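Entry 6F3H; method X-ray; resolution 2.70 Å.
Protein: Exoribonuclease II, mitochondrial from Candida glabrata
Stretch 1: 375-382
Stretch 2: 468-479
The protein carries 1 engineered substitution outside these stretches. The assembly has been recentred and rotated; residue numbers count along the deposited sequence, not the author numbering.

Stretch 1 375-382: LYDTAMPT
Stretch 2, residues 468-479: VPMLPKSFCNRA

This is a compact contact between a helix with its following loop and a loop with its following helix, built on two proline-over-aromatic packings and two hydrogen bonds to backbone carbonyls. The two stretches bury 441 Å² between them, both sides summed.

In stretch 1, Leu 375 and Tyr 376 lie in a helix that begins earlier in the chain, and the chain is extended at Ala 379 (phi/psi -86/147) and Met 380 (-146/139). Pro 381 follows at -85/56. In stretch 2, Leu 471 (-112/158) and Pro 472 (-66/161) lead into a helix that runs from Lys 473 to Ala 479. Pro 472 is its N-cap residue, and Pro 472 O accepts a hydrogen bond from Cys 476 N at 3.1 Å.

The register advances in the same sense along both chains. The CA atoms of Tyr 376 and Pro 472 are 5.1 Å apart, those of Met 380 and Ser 474 5.8 Å, and those of Pro 381 and Phe 475 6.0 Å.

Tyr 376 CB points sideways, but the end of its side chain reaches stretch 2. Its chi1 is -95°, between wells, and chi2 is 32°. The hydroxyl donates a hydrogen bond from Tyr 376 OH to Met 470 O at 2.7 Å. That carbonyl oxygen lies at the ring edge, near the ring plane. Pro 472 covers one face of the ring. Pro 472 CG sits 3.7 Å from the Tyr 376 ring centroid, only 1° off the normal, a CH-pi contact. The tyrosine thus combines a polar anchor with apolar packing, and it has the largest area covered by the other stretch.

Ser 474 points toward stretch 1 and takes the p rotamer. With this rotamer, Ser 474 OG donates a hydrogen bond to Ala 379 O at 2.9 Å. Next to this bond, selenomethionine Met 380 (chi1 m, chi2 m) places Met 380 SE 3.5 Å from Ser 474 CB, although its own CB points away.

Phe 475 (chi1 m, chi2 52°) repeats the proline packing with the roles of the stretches exchanged. Pro 381, C-gamma endo, points toward stretch 2 and lies over one ring face. Pro 381 CB is 3.4 Å from the Phe 475 ring centroid, 9° off the normal. Ala 379 C lies at the edge of the same ring, 4.2 Å from Phe 475 CE1. Ala 379 CB also points toward stretch 2, 4.3 Å from Phe 475 CE1.

Arg 478 closes the contact loosely, with Arg 478 CD 4.5 Å from Pro 381 CG. Its NH2 is hydrogen-bonded elsewhere in the structure.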

# COMPACT_ATOMS: atom_id res chain seq x y z
N LEU A 375 -1.66 6.03 24.80
CA LEU A 375 -1.71 4.67 25.33
C LEU A 375 -0.42 3.92 25.06
O LEU A 375 0.13 3.27 25.95
CB LEU A 375 -2.89 3.93 24.70
CG LEU A 375 -3.28 2.49 25.02
CD1 LEU A 375 -4.58 2.14 24.34
CD2 LEU A 375 -2.25 1.57 24.48
N TYR A 376 0.05 3.97 23.82
CA TYR A 376 1.23 3.21 23.42
C TYR A 376 2.44 3.58 24.26
O TYR A 376 3.27 2.73 24.58
CB TYR A 376 1.56 3.47 21.96
CG TYR A 376 0.99 2.45 21.02
CD1 TYR A 376 -0.20 1.81 21.30
CD2 TYR A 376 1.68 2.09 19.87
CE1 TYR A 376 -0.71 0.88 20.43
CE2 TYR A 376 1.20 1.15 19.01
CZ TYR A 376 -0.00 0.53 19.28
OH TYR A 376 -0.48 -0.42 18.39
N ASP A 377 2.58 4.86 24.59
CA ASP A 377 3.73 5.29 25.36
C ASP A 377 3.74 4.67 26.75
O ASP A 377 4.81 4.38 27.29
CB ASP A 377 3.76 6.80 25.44
CG ASP A 377 4.07 7.44 24.10
OD1 ASP A 377 4.51 6.70 23.20
OD2 ASP A 377 3.84 8.67 23.95
N THR A 378 2.56 4.46 27.33
CA THR A 378 2.50 3.91 28.68
C THR A 378 2.01 2.47 28.70
O THR A 378 1.74 1.93 29.77
CB THR A 378 1.61 4.76 29.58
OG1 THR A 378 1.32 4.03 30.77
CG2 THR A 378 0.30 5.11 28.88
N ALA A 379 1.92 1.81 27.55
CA ALA A 379 1.46 0.44 27.52
C ALA A 379 2.63 -0.48 27.77
O ALA A 379 3.77 -0.18 27.41
CB ALA A 379 0.81 0.09 26.18
N MSE A 380 2.35 -1.61 28.44
CA MSE A 380 3.34 -2.64 28.77
C MSE A 380 2.69 -4.02 28.71
O MSE A 380 1.56 -4.20 29.18
CB MSE A 380 3.95 -2.40 30.15
CG MSE A 380 4.73 -1.09 30.28
SE MSE A 380 6.53 -1.35 29.60
CE MSE A 380 7.59 -0.15 30.75
N PRO A 381 3.41 -5.01 28.16
CA PRO A 381 2.81 -6.32 27.81
C PRO A 381 2.76 -7.30 28.97
O PRO A 381 3.18 -8.45 28.85
CB PRO A 381 3.74 -6.81 26.69
CG PRO A 381 5.08 -6.25 27.07
CD PRO A 381 4.82 -4.92 27.72
N THR A 382 2.13 -6.88 30.06
CA THR A 382 2.17 -7.65 31.30
C THR A 382 1.58 -9.05 31.16
O THR A 382 1.65 -9.84 32.10
CB THR A 382 1.44 -6.89 32.41
N VAL A 468 6.53 4.63 11.86
CA VAL A 468 5.47 4.48 12.84
C VAL A 468 5.16 3.01 13.07
O VAL A 468 4.44 2.39 12.28
CB VAL A 468 4.20 5.24 12.43
CG1 VAL A 468 3.19 5.18 13.52
CG2 VAL A 468 4.52 6.67 12.16
N PRO A 469 5.63 2.43 14.17
CA PRO A 469 5.50 0.99 14.36
C PRO A 469 4.05 0.63 14.60
O PRO A 469 3.32 1.34 15.30
CB PRO A 469 6.34 0.72 15.62
CG PRO A 469 7.16 1.95 15.84
CD PRO A 469 6.27 3.05 15.34
N MSE A 470 3.63 -0.47 14.01
CA MSE A 470 2.32 -0.98 14.29
C MSE A 470 2.09 -1.29 15.78
O MSE A 470 0.97 -1.14 16.27
CB MSE A 470 2.10 -2.22 13.44
CG MSE A 470 0.89 -3.01 13.78
SE MSE A 470 1.18 -4.76 13.17
CE MSE A 470 0.39 -4.59 11.61
N LEU A 471 3.13 -1.71 16.50
CA LEU A 471 3.07 -2.12 17.90
C LEU A 471 3.81 -1.14 18.81
O LEU A 471 4.67 -0.38 18.35
CB LEU A 471 3.67 -3.52 18.05
CG LEU A 471 2.86 -4.72 17.56
CD1 LEU A 471 3.74 -5.90 17.20
CD2 LEU A 471 1.90 -5.13 18.63
N PRO A 472 3.50 -1.10 20.12
CA PRO A 472 4.18 -0.14 21.01
C PRO A 472 5.66 -0.44 21.16
O PRO A 472 6.12 -1.55 20.94
CB PRO A 472 3.46 -0.30 22.35
CG PRO A 472 2.24 -1.09 22.08
CD PRO A 472 2.42 -1.84 20.79
N LYS A 473 6.42 0.57 21.60
CA LYS A 473 7.85 0.37 21.80
C LYS A 473 8.10 -0.73 22.81
O LYS A 473 8.97 -1.57 22.60
CB LYS A 473 8.54 1.65 22.28
N SER A 474 7.34 -0.73 23.90
CA SER A 474 7.56 -1.71 24.95
C SER A 474 7.45 -3.13 24.42
O SER A 474 8.32 -3.96 24.68
CB SER A 474 6.56 -1.50 26.07
OG SER A 474 5.28 -1.93 25.66
N PHE A 475 6.40 -3.41 23.67
CA PHE A 475 6.21 -4.74 23.12
C PHE A 475 7.28 -5.09 22.11
O PHE A 475 7.59 -6.27 21.92
CB PHE A 475 4.84 -4.82 22.44
CG PHE A 475 3.67 -4.78 23.38
CD1 PHE A 475 3.56 -3.78 24.34
CD2 PHE A 475 2.66 -5.71 23.27
CE1 PHE A 475 2.49 -3.75 25.19
CE2 PHE A 475 1.58 -5.67 24.13
CZ PHE A 475 1.49 -4.69 25.08
N CYS A 476 7.86 -4.08 21.46
CA CYS A 476 8.88 -4.36 20.45
C CYS A 476 10.19 -4.80 21.09
O CYS A 476 10.85 -5.72 20.60
CB CYS A 476 9.09 -3.14 19.55
SG CYS A 476 7.75 -2.74 18.35
N ASN A 477 10.58 -4.14 22.18
CA ASN A 477 11.80 -4.51 22.88
C ASN A 477 11.73 -5.93 23.38
O ASN A 477 12.71 -6.68 23.29
CB ASN A 477 12.01 -3.53 24.02
CG ASN A 477 12.65 -2.25 23.56
OD1 ASN A 477 13.43 -2.26 22.61
ND2 ASN A 477 12.28 -1.14 24.19
N ARG A 478 10.57 -6.33 23.91
CA ARG A 478 10.42 -7.67 24.45
C ARG A 478 10.42 -8.71 23.35
O ARG A 478 11.13 -9.71 23.42
CB ARG A 478 9.14 -7.81 25.27
CG ARG A 478 8.84 -9.26 25.51
CD ARG A 478 8.10 -9.54 26.79
NE ARG A 478 8.08 -10.99 27.01
CZ ARG A 478 8.32 -11.59 28.18
NH1 ARG A 478 8.62 -10.87 29.25
NH2 ARG A 478 8.27 -12.92 28.26
N ALA A 479 9.65 -8.47 22.31
CA ALA A 479 9.45 -9.51 21.31
C ALA A 479 10.59 -9.62 20.31
O ALA A 479 10.72 -10.66 19.66
CB ALA A 479 8.13 -9.25 20.58